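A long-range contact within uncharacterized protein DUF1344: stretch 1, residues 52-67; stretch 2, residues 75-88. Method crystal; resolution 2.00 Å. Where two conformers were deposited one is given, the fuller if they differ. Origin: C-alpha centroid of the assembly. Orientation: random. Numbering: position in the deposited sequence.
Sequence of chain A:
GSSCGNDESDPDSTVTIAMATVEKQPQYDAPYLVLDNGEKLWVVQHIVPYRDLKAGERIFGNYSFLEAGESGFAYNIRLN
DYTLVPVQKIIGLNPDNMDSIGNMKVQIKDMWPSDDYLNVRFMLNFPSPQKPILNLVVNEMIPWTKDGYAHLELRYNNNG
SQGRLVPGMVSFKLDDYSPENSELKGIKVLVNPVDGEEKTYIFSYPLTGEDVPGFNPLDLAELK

Stretch 1, residues 52-67: DLKAGERIFGNYSFLE
Stretch 2 75-88: YNIRLNDYTLVPVQ

Two neighbouring antiparallel strands, in which F60 to F65 pair with I77 to T83, run 153° apart in N-to-C direction, axes 4.4 Å apart at closest approach. Y75 (chi1 m) offers its ring face to the edge of F65 (m), centroids 5.2 Å apart and planes at 85°. N76 (m) bonds twice to E67: N76 N to E67 O, 3.0 Å, and N76 ND2 to E67 OE2, 2.8 Å. N76 O accepts L66 N at 3.0 Å, and here a bulge shifts the register by one. Aliphatic I77 (p, t) shares a face with F65 and Y63, its CD1 3.7 Å from Y63 CD1. R78 (t, t, p) and S64 (m) exchange backbone N-to-O bonds; the R78 guanidinium lies over S64 CB. L79 (t, p) adds apolar contact at the Y63 ring edge. N80 (m, phi/psi -79/-31) interrupts the extended backbone; its amide suits the polar site, N80 ND2 donating to N62 OD1 (2.8 Å) and S64 OG (3.0 Å). N62 (t) also bonds through its backbone to N80 N and D81 (t) O. Y82 (p) lies opposite G61, CA-CA 4.0 Å; a CB on G61 would lie 2.3 Å from Y63 OH. T83 (t) and F60 exchange reciprocal backbone bonds. L84 (m, t) meets I59 through apolar contact. V85 (t) N bonds to R58 O; a water bridges V85 O and R58 N.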

# COMPACT_ATOMS: atom_id res chain seq x y z
N ASP A 52 2.75 20.92 3.47
CA ASP A 52 3.98 20.59 2.73
C ASP A 52 4.01 19.18 2.15
O ASP A 52 5.04 18.74 1.61
CB ASP A 52 5.22 20.89 3.59
CG ASP A 52 5.16 22.27 4.20
OD1 ASP A 52 4.94 23.25 3.45
OD2 ASP A 52 5.27 22.37 5.44
N LEU A 53 2.85 18.51 2.15
CA LEU A 53 2.76 17.23 1.51
C LEU A 53 2.91 17.43 0.01
O LEU A 53 2.47 18.44 -0.53
CB LEU A 53 1.45 16.52 1.87
CG LEU A 53 1.38 16.09 3.33
CD1 LEU A 53 -0.02 15.67 3.73
CD2 LEU A 53 2.37 14.97 3.60
N LYS A 54 3.56 16.48 -0.64
CA LYS A 54 3.85 16.56 -2.06
C LYS A 54 3.03 15.52 -2.81
O LYS A 54 2.72 14.46 -2.28
CB LYS A 54 5.34 16.30 -2.33
CG LYS A 54 6.34 17.21 -1.60
CD LYS A 54 6.19 18.68 -2.09
CE LYS A 54 6.88 19.71 -1.17
NZ LYS A 54 6.01 20.94 -1.02
N ALA A 55 2.75 15.83 -4.06
CA ALA A 55 2.01 14.95 -4.94
C ALA A 55 2.66 13.59 -4.99
O ALA A 55 3.87 13.50 -5.06
CB ALA A 55 1.94 15.56 -6.31
N GLY A 56 1.86 12.54 -4.91
CA GLY A 56 2.36 11.18 -4.96
C GLY A 56 2.68 10.59 -3.61
O GLY A 56 2.80 9.39 -3.49
N GLU A 57 2.82 11.41 -2.57
CA GLU A 57 3.02 10.84 -1.27
C GLU A 57 1.76 10.10 -0.85
O GLU A 57 0.62 10.51 -1.16
CB GLU A 57 3.40 11.90 -0.21
CG GLU A 57 4.87 12.40 -0.26
CD GLU A 57 5.22 13.29 0.94
OE1 GLU A 57 5.63 12.77 2.00
OE2 GLU A 57 5.05 14.50 0.83
N ARG A 58 1.96 9.03 -0.10
CA ARG A 58 0.89 8.18 0.31
C ARG A 58 0.73 8.30 1.83
O ARG A 58 1.74 8.27 2.56
CB ARG A 58 1.28 6.76 -0.02
CG ARG A 58 0.18 5.76 0.19
CD ARG A 58 -0.41 5.31 -1.10
NE ARG A 58 -1.30 4.14 -0.93
CZ ARG A 58 -2.61 4.15 -1.19
NH1 ARG A 58 -3.22 5.26 -1.59
NH2 ARG A 58 -3.31 3.04 -1.03
N ILE A 59 -0.52 8.38 2.31
CA ILE A 59 -0.77 8.40 3.75
C ILE A 59 -1.81 7.37 4.20
O ILE A 59 -2.69 6.96 3.43
CB ILE A 59 -1.19 9.82 4.23
CG1 ILE A 59 -2.59 10.22 3.72
CG2 ILE A 59 -0.16 10.83 3.77
CD1 ILE A 59 -3.12 11.56 4.30
N PHE A 60 -1.73 6.99 5.47
CA PHE A 60 -2.77 6.24 6.16
C PHE A 60 -3.33 7.26 7.14
O PHE A 60 -2.64 7.69 8.10
CB PHE A 60 -2.15 5.01 6.83
CG PHE A 60 -3.13 4.04 7.42
CD1 PHE A 60 -4.20 3.56 6.69
CD2 PHE A 60 -2.93 3.54 8.69
CE1 PHE A 60 -5.09 2.63 7.25
CE2 PHE A 60 -3.81 2.62 9.25
CZ PHE A 60 -4.87 2.15 8.53
N GLY A 61 -4.55 7.71 6.89
CA GLY A 61 -5.05 8.90 7.54
C GLY A 61 -6.33 8.73 8.32
O GLY A 61 -7.01 7.72 8.19
N ASN A 62 -6.62 9.74 9.13
CA ASN A 62 -7.80 9.84 9.96
C ASN A 62 -8.60 11.09 9.53
O ASN A 62 -8.17 12.20 9.79
CB ASN A 62 -7.37 9.95 11.43
CG ASN A 62 -8.52 10.07 12.38
OD1 ASN A 62 -9.61 10.52 12.02
ND2 ASN A 62 -8.29 9.68 13.62
N TYR A 63 -9.75 10.89 8.90
CA TYR A 63 -10.57 11.96 8.32
C TYR A 63 -11.93 12.04 8.98
O TYR A 63 -12.48 11.03 9.41
CB TYR A 63 -10.76 11.75 6.80
CG TYR A 63 -9.57 11.11 6.14
CD1 TYR A 63 -8.35 11.78 6.09
CD2 TYR A 63 -9.65 9.84 5.60
CE1 TYR A 63 -7.22 11.21 5.51
CE2 TYR A 63 -8.50 9.24 5.00
CZ TYR A 63 -7.30 9.94 4.98
OH TYR A 63 -6.17 9.39 4.43
N SER A 64 -12.45 13.27 9.05
CA SER A 64 -13.84 13.53 9.36
C SER A 64 -14.47 14.20 8.16
O SER A 64 -14.02 15.28 7.72
CB SER A 64 -13.99 14.47 10.56
OG SER A 64 -13.49 13.90 11.76
N PHE A 65 -15.52 13.60 7.64
CA PHE A 65 -16.15 14.14 6.46
C PHE A 65 -17.17 15.16 6.91
O PHE A 65 -18.16 14.79 7.52
CB PHE A 65 -16.79 13.02 5.62
CG PHE A 65 -15.80 12.13 5.00
CD1 PHE A 65 -15.17 11.15 5.75
CD2 PHE A 65 -15.46 12.26 3.68
CE1 PHE A 65 -14.22 10.31 5.16
CE2 PHE A 65 -14.52 11.43 3.10
CZ PHE A 65 -13.91 10.46 3.84
N LEU A 66 -16.91 16.43 6.65
CA LEU A 66 -17.71 17.50 7.23
C LEU A 66 -18.92 17.90 6.37
O LEU A 66 -19.97 18.26 6.90
CB LEU A 66 -16.85 18.72 7.53
CG LEU A 66 -15.68 18.55 8.50
CD1 LEU A 66 -14.89 19.83 8.51
CD2 LEU A 66 -16.09 18.13 9.94
N GLU A 67 -18.77 17.86 5.05
CA GLU A 67 -19.87 18.21 4.15
C GLU A 67 -19.48 17.94 2.69
O GLU A 67 -18.30 17.76 2.36
CB GLU A 67 -20.19 19.71 4.31
CG GLU A 67 -19.14 20.58 3.64
CD GLU A 67 -18.71 21.79 4.43
OE1 GLU A 67 -19.40 22.14 5.41
OE2 GLU A 67 -17.66 22.39 4.08
N TYR A 75 -15.81 15.84 -1.04
CA TYR A 75 -16.03 16.25 0.34
C TYR A 75 -14.98 17.23 0.83
O TYR A 75 -13.83 17.21 0.39
CB TYR A 75 -16.01 15.05 1.27
CG TYR A 75 -17.06 14.02 0.99
CD1 TYR A 75 -18.34 14.14 1.53
CD2 TYR A 75 -16.77 12.91 0.21
CE1 TYR A 75 -19.31 13.20 1.27
CE2 TYR A 75 -17.73 11.96 -0.04
CZ TYR A 75 -19.00 12.11 0.49
OH TYR A 75 -19.94 11.16 0.22
N ASN A 76 -15.39 18.07 1.77
CA ASN A 76 -14.51 18.90 2.57
C ASN A 76 -14.32 18.16 3.87
O ASN A 76 -15.30 17.72 4.48
CB ASN A 76 -15.13 20.26 2.86
CG ASN A 76 -15.31 21.09 1.62
OD1 ASN A 76 -14.53 20.98 0.65
ND2 ASN A 76 -16.33 21.97 1.65
N ILE A 77 -13.06 18.00 4.29
CA ILE A 77 -12.75 17.19 5.46
C ILE A 77 -11.92 17.92 6.51
O ILE A 77 -11.31 18.96 6.24
CB ILE A 77 -12.00 15.86 5.08
CG1 ILE A 77 -10.58 16.15 4.54
CG2 ILE A 77 -12.79 15.10 4.02
CD1 ILE A 77 -9.57 15.00 4.68
N ARG A 78 -11.92 17.36 7.72
CA ARG A 78 -10.93 17.67 8.72
C ARG A 78 -9.91 16.53 8.70
O ARG A 78 -10.28 15.35 8.79
CB ARG A 78 -11.55 17.77 10.14
CG ARG A 78 -10.52 17.95 11.21
CD ARG A 78 -11.08 18.36 12.53
NE ARG A 78 -12.10 17.45 13.03
CZ ARG A 78 -13.40 17.74 13.14
NH1 ARG A 78 -13.89 18.92 12.77
NH2 ARG A 78 -14.22 16.83 13.63
N LEU A 79 -8.65 16.89 8.59
CA LEU A 79 -7.57 15.92 8.64
C LEU A 79 -7.12 15.83 10.10
O LEU A 79 -6.44 16.72 10.58
CB LEU A 79 -6.41 16.36 7.74
CG LEU A 79 -5.16 15.49 7.74
CD1 LEU A 79 -5.48 14.04 7.27
CD2 LEU A 79 -4.07 16.12 6.89
N ASN A 80 -7.55 14.77 10.79
CA ASN A 80 -7.31 14.60 12.23
C ASN A 80 -5.89 14.10 12.55
O ASN A 80 -5.34 14.45 13.56
CB ASN A 80 -8.32 13.63 12.87
CG ASN A 80 -9.78 14.06 12.67
OD1 ASN A 80 -10.14 15.21 12.89
ND2 ASN A 80 -10.63 13.10 12.27
N ASP A 81 -5.31 13.31 11.66
CA ASP A 81 -4.04 12.64 11.90
C ASP A 81 -3.70 11.84 10.67
O ASP A 81 -4.59 11.54 9.84
CB ASP A 81 -4.16 11.66 13.07
CG ASP A 81 -2.83 11.28 13.67
OD1 ASP A 81 -1.78 11.76 13.23
OD2 ASP A 81 -2.85 10.45 14.59
N TYR A 82 -2.43 11.50 10.53
CA TYR A 82 -2.04 10.52 9.55
C TYR A 82 -0.63 10.02 9.81
O TYR A 82 0.09 10.55 10.67
CB TYR A 82 -2.13 11.10 8.13
CG TYR A 82 -1.16 12.22 7.87
CD1 TYR A 82 -1.46 13.51 8.22
CD2 TYR A 82 0.07 11.99 7.28
CE1 TYR A 82 -0.58 14.52 8.00
CE2 TYR A 82 0.95 13.01 7.05
CZ TYR A 82 0.61 14.27 7.43
OH TYR A 82 1.45 15.32 7.19
N THR A 83 -0.23 8.99 9.08
CA THR A 83 1.16 8.59 9.03
C THR A 83 1.57 8.39 7.59
O THR A 83 0.73 8.06 6.74
CB THR A 83 1.44 7.33 9.87
OG1 THR A 83 2.86 7.14 9.96
CG2 THR A 83 0.78 6.08 9.26
N LEU A 84 2.84 8.65 7.28
CA LEU A 84 3.34 8.46 5.93
C LEU A 84 3.48 6.99 5.63
O LEU A 84 3.97 6.21 6.45
CB LEU A 84 4.68 9.14 5.72
CG LEU A 84 4.62 10.67 5.61
CD1 LEU A 84 6.04 11.25 5.54
CD2 LEU A 84 3.76 11.08 4.40
N VAL A 85 3.10 6.61 4.42
CA VAL A 85 3.27 5.24 3.95
C VAL A 85 4.28 5.22 2.82
O VAL A 85 4.09 5.87 1.82
CB VAL A 85 1.92 4.66 3.53
CG1 VAL A 85 2.11 3.28 2.88
CG2 VAL A 85 0.95 4.61 4.77
N PRO A 86 5.38 4.47 2.98
CA PRO A 86 6.33 4.42 1.88
C PRO A 86 5.74 3.78 0.63
O PRO A 86 4.97 2.83 0.72
CB PRO A 86 7.50 3.56 2.42
CG PRO A 86 7.09 3.05 3.75
CD PRO A 86 5.85 3.78 4.20
N VAL A 87 6.11 4.31 -0.53
CA VAL A 87 5.66 3.82 -1.81
C VAL A 87 6.85 3.19 -2.47
O VAL A 87 7.87 3.86 -2.59
CB VAL A 87 5.11 4.95 -2.71
CG1 VAL A 87 4.81 4.37 -4.10
CG2 VAL A 87 3.80 5.51 -2.11
N GLN A 88 6.75 1.90 -2.83
CA GLN A 88 7.84 1.15 -3.48
C GLN A 88 7.48 0.74 -4.89
O GLN A 88 6.31 0.49 -5.21
CB GLN A 88 8.28 -0.09 -2.67
CG GLN A 88 9.11 0.23 -1.49
CD GLN A 88 9.64 -0.98 -0.73
OE1 GLN A 88 10.18 -1.97 -1.32
NE2 GLN A 88 9.53 -0.91 0.57
O HOH W 1 4.63 8.20 0.64